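Local coordinates for protein alpha-galactosidase (PDB 6LCJ) that probably hydrolyses terminal alpha-galactosyl residues from galactose-containing oligosaccharides as a hexameric, thermostable glycoside hydrolase of family GH36, at residues A95-L109 and E140-P152. Residues are numbered along the deposited sequence; the frame is centred on the assembly and turned at random.
Sequences ALRGPDGRALLLGAL and EEEVFAAYARLLP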
ATOM      1  N   ALA E  95     -12.395  25.332 -25.842  1.00 28.20           N
ATOM      2  CA  ALA E  95     -11.784  25.817 -27.066  1.00 29.24           C
ATOM      3  C   ALA E  95     -10.329  25.394 -27.106  1.00 28.90           C
ATOM      4  O   ALA E  95      -9.679  25.238 -26.068  1.00 28.89           O
ATOM      5  CB  ALA E  95     -11.906  27.342 -27.205  1.00 30.18           C
ATOM      6  N   LEU E  96      -9.838  25.194 -28.322  1.00 32.55           N
ATOM      7  CA  LEU E  96      -8.439  24.902 -28.586  1.00 32.67           C
ATOM      8  C   LEU E  96      -7.842  26.061 -29.371  1.00 34.68           C
ATOM      9  O   LEU E  96      -8.520  26.705 -30.178  1.00 36.14           O
ATOM     10  CB  LEU E  96      -8.282  23.583 -29.359  1.00 30.86           C
ATOM     11  CG  LEU E  96      -8.639  22.305 -28.585  1.00 32.74           C
ATOM     12  CD1 LEU E  96      -8.572  21.067 -29.467  1.00 36.49           C
ATOM     13  CD2 LEU E  96      -7.734  22.141 -27.363  1.00 29.25           C
ATOM     14  N   ARG E  97      -6.571  26.323 -29.124  1.00 38.67           N
ATOM     15  CA  ARG E  97      -5.897  27.500 -29.652  1.00 44.63           C
ATOM     16  C   ARG E  97      -4.860  27.103 -30.692  1.00 48.68           C
ATOM     17  O   ARG E  97      -3.909  26.375 -30.382  1.00 47.65           O
ATOM     18  CB  ARG E  97      -5.233  28.276 -28.521  1.00 46.65           C
ATOM     19  CG  ARG E  97      -4.851  29.674 -28.904  1.00 47.10           C
ATOM     20  CD  ARG E  97      -4.121  30.320 -27.768  1.00 41.33           C
ATOM     21  NE  ARG E  97      -4.934  31.364 -27.170  1.00 39.44           N
ATOM     22  CZ  ARG E  97      -4.838  31.736 -25.903  1.00 37.92           C
ATOM     23  NH1 ARG E  97      -3.945  31.151 -25.108  1.00 35.23           N
ATOM     24  NH2 ARG E  97      -5.621  32.706 -25.444  1.00 39.94           N
ATOM     25  N   GLY E  98      -5.034  27.601 -31.915  1.00 55.56           N
ATOM     26  CA  GLY E  98      -4.039  27.445 -32.950  1.00 58.17           C
ATOM     27  C   GLY E  98      -2.863  28.365 -32.702  1.00 65.36           C
ATOM     28  O   GLY E  98      -3.001  29.424 -32.076  1.00 64.00           O
ATOM     29  N   PRO E  99      -1.672  27.965 -33.172  1.00 74.61           N
ATOM     30  CA  PRO E  99      -0.488  28.846 -33.076  1.00 74.57           C
ATOM     31  C   PRO E  99      -0.724  30.301 -33.488  1.00 74.71           C
ATOM     32  O   PRO E  99       0.003  31.190 -33.017  1.00 75.11           O
ATOM     33  CB  PRO E  99       0.514  28.159 -34.014  1.00 67.76           C
ATOM     34  CG  PRO E  99       0.173  26.699 -33.910  1.00 71.53           C
ATOM     35  CD  PRO E  99      -1.314  26.602 -33.613  1.00 71.45           C
ATOM     36  N   ASP E 100      -1.727  30.572 -34.327  1.00 65.82           N
ATOM     37  CA  ASP E 100      -1.985  31.894 -34.880  1.00 62.02           C
ATOM     38  C   ASP E 100      -2.920  32.744 -34.022  1.00 67.48           C
ATOM     39  O   ASP E 100      -3.333  33.822 -34.466  1.00 61.96           O
ATOM     40  CB  ASP E 100      -2.578  31.750 -36.275  1.00 65.04           C
ATOM     41  CG  ASP E 100      -3.682  30.712 -36.324  1.00 69.73           C
ATOM     42  OD1 ASP E 100      -3.530  29.656 -35.665  1.00 67.62           O
ATOM     43  OD2 ASP E 100      -4.705  30.957 -37.010  1.00 66.59           O
ATOM     44  N   GLY E 101      -3.271  32.289 -32.820  1.00 67.76           N
ATOM     45  CA  GLY E 101      -4.225  33.012 -31.999  1.00 62.31           C
ATOM     46  C   GLY E 101      -5.679  32.869 -32.407  1.00 64.68           C
ATOM     47  O   GLY E 101      -6.531  33.607 -31.889  1.00 61.81           O
ATOM     48  N   ARG E 102      -5.994  31.967 -33.328  1.00 55.67           N
ATOM     49  CA  ARG E 102      -7.383  31.651 -33.604  1.00 51.65           C
ATOM     50  C   ARG E 102      -7.817  30.469 -32.744  1.00 50.14           C
ATOM     51  O   ARG E 102      -7.009  29.610 -32.373  1.00 50.08           O
ATOM     52  CB  ARG E 102      -7.588  31.370 -35.091  1.00 49.81           C
ATOM     53  CG  ARG E 102      -7.304  32.610 -35.943  1.00 54.38           C
ATOM     54  CD  ARG E 102      -7.915  32.537 -37.330  1.00 48.99           C
ATOM     55  NE  ARG E 102      -7.311  31.478 -38.130  1.00 59.21           N
ATOM     56  CZ  ARG E 102      -7.965  30.802 -39.072  1.00 66.94           C
ATOM     57  NH1 ARG E 102      -9.243  31.092 -39.331  1.00 57.17           N
ATOM     58  NH2 ARG E 102      -7.344  29.841 -39.754  1.00 58.28           N
ATOM     59  N   ALA E 103      -9.102  30.451 -32.398  1.00 43.76           N
ATOM     60  CA  ALA E 103      -9.643  29.462 -31.477  1.00 41.08           C
ATOM     61  C   ALA E 103     -10.665  28.568 -32.172  1.00 36.80           C
ATOM     62  O   ALA E 103     -11.497  29.039 -32.950  1.00 35.76           O
ATOM     63  CB  ALA E 103     -10.285  30.142 -30.270  1.00 34.27           C
ATOM     64  N   LEU E 104     -10.582  27.273 -31.899  1.00 37.61           N
ATOM     65  CA  LEU E 104     -11.636  26.333 -32.259  1.00 37.91           C
ATOM     66  C   LEU E 104     -12.528  26.177 -31.032  1.00 32.28           C
ATOM     67  O   LEU E 104     -12.083  25.661 -30.003  1.00 34.41           O
ATOM     68  CB  LEU E 104     -11.046  24.994 -32.703  1.00 38.43           C
ATOM     69  CG  LEU E 104     -12.052  23.916 -33.102  1.00 39.42           C
ATOM     70  CD1 LEU E 104     -12.670  24.252 -34.447  1.00 35.34           C
ATOM     71  CD2 LEU E 104     -11.377  22.562 -33.131  1.00 38.11           C
ATOM     72  N   LEU E 105     -13.773  26.625 -31.138  1.00 29.18           N
ATOM     73  CA  LEU E 105     -14.704  26.670 -30.018  1.00 31.74           C
ATOM     74  C   LEU E 105     -15.794  25.625 -30.188  1.00 28.71           C
ATOM     75  O   LEU E 105     -16.391  25.514 -31.262  1.00 31.49           O
ATOM     76  CB  LEU E 105     -15.344  28.055 -29.887  1.00 31.66           C
ATOM     77  CG  LEU E 105     -16.301  28.324 -28.725  1.00 29.13           C
ATOM     78  CD1 LEU E 105     -16.231  29.782 -28.277  1.00 27.18           C
ATOM     79  CD2 LEU E 105     -17.750  27.943 -29.078  1.00 31.63           C
ATOM     80  N   LEU E 106     -16.065  24.890 -29.113  1.00 29.72           N
ATOM     81  CA  LEU E 106     -17.183  23.960 -29.024  1.00 28.63           C
ATOM     82  C   LEU E 106     -17.972  24.314 -27.770  1.00 27.98           C
ATOM     83  O   LEU E 106     -17.462  24.163 -26.656  1.00 27.93           O
ATOM     84  CB  LEU E 106     -16.687  22.514 -28.966  1.00 29.49           C
ATOM     85  CG  LEU E 106     -17.782  21.472 -28.757  1.00 31.36           C
ATOM     86  CD1 LEU E 106     -18.533  21.242 -30.078  1.00 25.81           C
ATOM     87  CD2 LEU E 106     -17.223  20.172 -28.170  1.00 27.93           C
ATOM     88  N   GLY E 107     -19.214  24.766 -27.946  1.00 27.74           N
ATOM     89  CA  GLY E 107     -20.027  25.193 -26.821  1.00 27.45           C
ATOM     90  C   GLY E 107     -21.442  24.646 -26.796  1.00 28.60           C
ATOM     91  O   GLY E 107     -22.148  24.669 -27.804  1.00 31.97           O
ATOM     92  N   ALA E 108     -21.880  24.164 -25.638  1.00 26.22           N
ATOM     93  CA  ALA E 108     -23.231  23.640 -25.510  1.00 28.29           C
ATOM     94  C   ALA E 108     -24.281  24.742 -25.629  1.00 33.88           C
ATOM     95  O   ALA E 108     -24.115  25.851 -25.113  1.00 32.95           O
ATOM     96  CB  ALA E 108     -23.392  22.933 -24.173  1.00 29.70           C
ATOM     97  N   LEU E 109     -25.376  24.422 -26.305  1.00 32.22           N
ATOM     98  CA  LEU E 109     -26.531  25.302 -26.387  1.00 30.66           C
ATOM     99  C   LEU E 109     -27.650  24.894 -25.434  1.00 32.98           C
ATOM    100  O   LEU E 109     -28.659  25.593 -25.365  1.00 34.20           O
ATOM    101  CB  LEU E 109     -27.055  25.348 -27.828  1.00 28.60           C
ATOM    102  CG  LEU E 109     -26.056  25.973 -28.806  1.00 33.53           C
ATOM    103  CD1 LEU E 109     -26.626  26.062 -30.206  1.00 36.69           C
ATOM    104  CD2 LEU E 109     -25.623  27.349 -28.321  1.00 34.72           C
ATOM    105  N   GLU E 140     -10.242  34.611 -31.744  1.00 43.24           N
ATOM    106  CA  GLU E 140     -10.727  34.291 -30.405  1.00 39.78           C
ATOM    107  C   GLU E 140     -11.971  35.096 -30.039  1.00 44.90           C
ATOM    108  O   GLU E 140     -12.996  34.532 -29.644  1.00 44.14           O
ATOM    109  CB  GLU E 140      -9.605  34.551 -29.402  1.00 41.27           C
ATOM    110  CG  GLU E 140      -9.675  33.745 -28.133  1.00 46.51           C
ATOM    111  CD  GLU E 140      -8.411  33.894 -27.298  1.00 49.86           C
ATOM    112  OE1 GLU E 140      -7.385  33.254 -27.638  1.00 47.24           O
ATOM    113  OE2 GLU E 140      -8.441  34.671 -26.315  1.00 48.11           O
ATOM    114  N   GLU E 141     -11.904  36.421 -30.183  1.00 47.06           N
ATOM    115  CA  GLU E 141     -12.981  37.275 -29.695  1.00 42.75           C
ATOM    116  C   GLU E 141     -14.248  37.118 -30.530  1.00 44.77           C
ATOM    117  O   GLU E 141     -15.363  37.149 -29.989  1.00 39.58           O
ATOM    118  CB  GLU E 141     -12.518  38.732 -29.665  1.00 42.50           C
ATOM    119  CG  GLU E 141     -11.856  39.128 -28.332  1.00 60.22           C
ATOM    120  CD  GLU E 141     -10.881  40.313 -28.455  1.00 76.94           C
ATOM    121  OE1 GLU E 141      -9.646  40.069 -28.514  1.00 72.12           O
ATOM    122  OE2 GLU E 141     -11.346  41.484 -28.479  1.00 71.15           O
ATOM    123  N   GLU E 142     -14.112  36.947 -31.845  1.00 45.80           N
ATOM    124  CA  GLU E 142     -15.318  36.800 -32.648  1.00 45.47           C
ATOM    125  C   GLU E 142     -16.017  35.487 -32.329  1.00 42.49           C
ATOM    126  O   GLU E 142     -17.249  35.433 -32.226  1.00 41.75           O
ATOM    127  CB  GLU E 142     -14.996  36.896 -34.140  1.00 42.78           C
ATOM    128  CG  GLU E 142     -16.248  36.986 -35.052  1.00 56.08           C
ATOM    129  CD  GLU E 142     -17.479  37.671 -34.396  1.00 62.49           C
ATOM    130  OE1 GLU E 142     -17.354  38.843 -33.937  1.00 59.38           O
ATOM    131  OE2 GLU E 142     -18.571  37.029 -34.337  1.00 48.49           O
ATOM    132  N   VAL E 143     -15.238  34.430 -32.129  1.00 39.62           N
ATOM    133  CA  VAL E 143     -15.788  33.093 -31.955  1.00 35.55           C
ATOM    134  C   VAL E 143     -16.570  33.000 -30.638  1.00 39.40           C
ATOM    135  O   VAL E 143     -17.668  32.428 -30.591  1.00 35.79           O
ATOM    136  CB  VAL E 143     -14.620  32.085 -32.079  1.00 41.49           C
ATOM    137  CG1 VAL E 143     -14.457  31.222 -30.881  1.00 38.91           C
ATOM    138  CG2 VAL E 143     -14.731  31.268 -33.352  1.00 40.01           C
ATOM    139  N   PHE E 144     -16.070  33.636 -29.571  1.00 38.50           N
ATOM    140  CA  PHE E 144     -16.802  33.636 -28.306  1.00 34.29           C
ATOM    141  C   PHE E 144     -18.014  34.555 -28.355  1.00 33.47           C
ATOM    142  O   PHE E 144     -19.041  34.268 -27.728  1.00 32.12           O
ATOM    143  CB  PHE E 144     -15.879  34.030 -27.158  1.00 33.04           C
ATOM    144  CG  PHE E 144     -15.094  32.888 -26.617  1.00 32.23           C
ATOM    145  CD1 PHE E 144     -13.894  32.518 -27.209  1.00 28.95           C
ATOM    146  CD2 PHE E 144     -15.577  32.150 -25.543  1.00 32.51           C
ATOM    147  CE1 PHE E 144     -13.172  31.447 -26.725  1.00 31.50           C
ATOM    148  CE2 PHE E 144     -14.864  31.072 -25.039  1.00 28.39           C
ATOM    149  CZ  PHE E 144     -13.656  30.721 -25.627  1.00 34.00           C
ATOM    150  N   ALA E 145     -17.912  35.671 -29.083  1.00 38.16           N
ATOM    151  CA  ALA E 145     -19.068  36.545 -29.260  1.00 36.53           C
ATOM    152  C   ALA E 145     -20.173  35.865 -30.068  1.00 35.50           C
ATOM    153  O   ALA E 145     -21.359  36.120 -29.835  1.00 36.73           O
ATOM    154  CB  ALA E 145     -18.634  37.848 -29.931  1.00 36.27           C
ATOM    155  N   ALA E 146     -19.810  34.989 -31.008  1.00 32.10           N
ATOM    156  CA  ALA E 146     -20.825  34.305 -31.798  1.00 34.48           C
ATOM    157  C   ALA E 146     -21.520  33.216 -30.992  1.00 34.50           C
ATOM    158  O   ALA E 146     -22.707  32.956 -31.202  1.00 33.88           O
ATOM    159  CB  ALA E 146     -20.202  33.726 -33.071  1.00 32.21           C
ATOM    160  N   TYR E 147     -20.797  32.567 -30.075  1.00 38.29           N
ATOM    161  CA  TYR E 147     -21.426  31.614 -29.165  1.00 37.06           C
ATOM    162  C   TYR E 147     -22.396  32.321 -28.225  1.00 34.41           C
ATOM    163  O   TYR E 147     -23.523  31.854 -28.016  1.00 31.94           O
ATOM    164  CB  TYR E 147     -20.343  30.856 -28.379  1.00 32.80           C
ATOM    165  CG  TYR E 147     -20.824  29.863 -27.326  1.00 30.84           C
ATOM    166  CD1 TYR E 147     -21.823  28.931 -27.604  1.00 28.70           C
ATOM    167  CD2 TYR E 147     -20.253  29.845 -26.058  1.00 32.00           C
ATOM    168  CE1 TYR E 147     -22.244  28.023 -26.642  1.00 26.88           C
ATOM    169  CE2 TYR E 147     -20.667  28.945 -25.087  1.00 28.63           C
ATOM    170  CZ  TYR E 147     -21.657  28.034 -25.385  1.00 31.07           C
ATOM    171  OH  TYR E 147     -22.056  27.143 -24.413  1.00 26.69           O
ATOM    172  N   ALA E 148     -21.981  33.461 -27.660  1.00 36.57           N
ATOM    173  CA  ALA E 148     -22.824  34.156 -26.688  1.00 36.16           C
ATOM    174  C   ALA E 148     -24.173  34.552 -27.281  1.00 33.91           C
ATOM    175  O   ALA E 148     -25.183  34.540 -26.566  1.00 32.81           O
ATOM    176  CB  ALA E 148     -22.097  35.381 -26.134  1.00 31.25           C
ATOM    177  N   ARG E 149     -24.221  34.873 -28.585  1.00 32.13           N
ATOM    178  CA  ARG E 149     -25.487  35.263 -29.211  1.00 31.81           C
ATOM    179  C   ARG E 149     -26.494  34.131 -29.224  1.00 35.55           C
ATOM    180  O   ARG E 149     -27.705  34.377 -29.251  1.00 42.14           O
ATOM    181  CB  ARG E 149     -25.252  35.747 -30.634  1.00 35.82           C
ATOM    182  CG  ARG E 149     -24.737  37.171 -30.690  1.00 36.52           C
ATOM    183  CD  ARG E 149     -24.160  37.482 -32.033  1.00 42.04           C
ATOM    184  NE  ARG E 149     -23.060  38.434 -31.925  1.00 46.20           N
ATOM    185  CZ  ARG E 149     -21.926  38.332 -32.609  1.00 41.87           C
ATOM    186  NH1 ARG E 149     -21.747  37.311 -33.444  1.00 38.64           N
ATOM    187  NH2 ARG E 149     -20.977  39.245 -32.456  1.00 44.66           N
ATOM    188  N   LEU E 150     -26.028  32.890 -29.195  1.00 36.85           N
ATOM    189  CA  LEU E 150     -26.919  31.742 -29.209  1.00 28.66           C
ATOM    190  C   LEU E 150     -27.364  31.312 -27.816  1.00 29.03           C
ATOM    191  O   LEU E 150     -28.064  30.298 -27.685  1.00 34.13           O
ATOM    192  CB  LEU E 150     -26.240  30.589 -29.946  1.00 26.68           C
ATOM    193  CG  LEU E 150     -25.949  31.011 -31.386  1.00 38.11           C
ATOM    194  CD1 LEU E 150     -25.100  29.985 -32.099  1.00 38.49           C
ATOM    195  CD2 LEU E 150     -27.269  31.231 -32.125  1.00 31.82           C
ATOM    196  N   LEU E 151     -27.000  32.038 -26.782  1.00 26.54           N
ATOM    197  CA  LEU E 151     -27.416  31.690 -25.433  1.00 26.56           C
ATOM    198  C   LEU E 151     -28.544  32.600 -24.978  1.00 27.24           C
ATOM    199  O   LEU E 151     -28.801  33.642 -25.580  1.00 31.66           O
ATOM    200  CB  LEU E 151     -26.220  31.781 -24.479  1.00 27.45           C
ATOM    201  CG  LEU E 151     -25.047  30.853 -24.798  1.00 30.82           C
ATOM    202  CD1 LEU E 151     -23.875  31.097 -23.857  1.00 26.41           C
ATOM    203  CD2 LEU E 151     -25.492  29.403 -24.757  1.00 27.83           C
ATOM    204  N   PRO E 152     -29.260  32.233 -23.918  1.00 28.28           N
ATOM    205  CA  PRO E 152     -30.272  33.143 -23.385  1.00 26.38           C
ATOM    206  C   PRO E 152     -29.644  34.462 -22.960  1.00 33.13           C
ATOM    207  O   PRO E 152     -28.477  34.527 -22.566  1.00 31.24           O
ATOM    208  CB  PRO E 152     -30.844  32.377 -22.185  1.00 30.20           C
ATOM    209  CG  PRO E 152     -30.564  30.940 -22.497  1.00 28.81           C
ATOM    210  CD  PRO E 152     -29.232  30.962 -23.171  1.00 31.08           C
TER
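Leu105 lays its CD1 methyl squarely on one face of the Phe144 ring, 3.5 Å from the centroid and 3° off the ring normal, a CH-pi contact. Gly107 CA lies over one face of the Tyr147 ring and Leu151 CD1 over the other, toward the rim, while Leu109 CD2 and the carbonyl oxygen of Ala108 lie at its edge. Arg97 grips Glu140 side-on in a salt bridge, NE and NH2 both donating to the single oxygen OE1 from the same face of the carboxylate plane; the shorter bond, Arg97 NH2 to Glu140 OE1, is 2.9 Å, and the two planes are 30° apart. The same guanidinium makes a cation-pi contact with Trp58.

Helix 140-149 packs roughly parallel on strand 102-108 of the antiparallel N-terminal beta-sandwich, the axes 7.4 Å apart, with Ala95 and Arg97 of the neighbouring strand 93-97 joining in. CG anti to the backbone N (chi1 -177°) turns Leu105 toward the helix, where CB and CD1 pack on Val143 CG1, 3.4 Å from CB, and CD2 crosses Tyr147 CB and CG. Phe144 also meets Phe46 of the same sheet edge-to-face and, on the barrel side, Trp392, so the helix lies between the sheet and that part of the chain.

Beyond Gly107, where any CB would collide with the tyrosine ring, Tyr147 OH donates to Ala108 O (2.5 Å). A phenylalanine in place of Tyr147 would keep the ring but would probably leave the Ala108 carbonyl without this donor and the strand end less firmly tied to the helix. Leu109 CD2 closes that end against Leu150 CB at 3.7 Å. The tyrosine hydroxyl thus satisfies a buried carbonyl, while two donors on OE1 probably restrain the Glu140 carboxylate and draw its charge toward that oxygen.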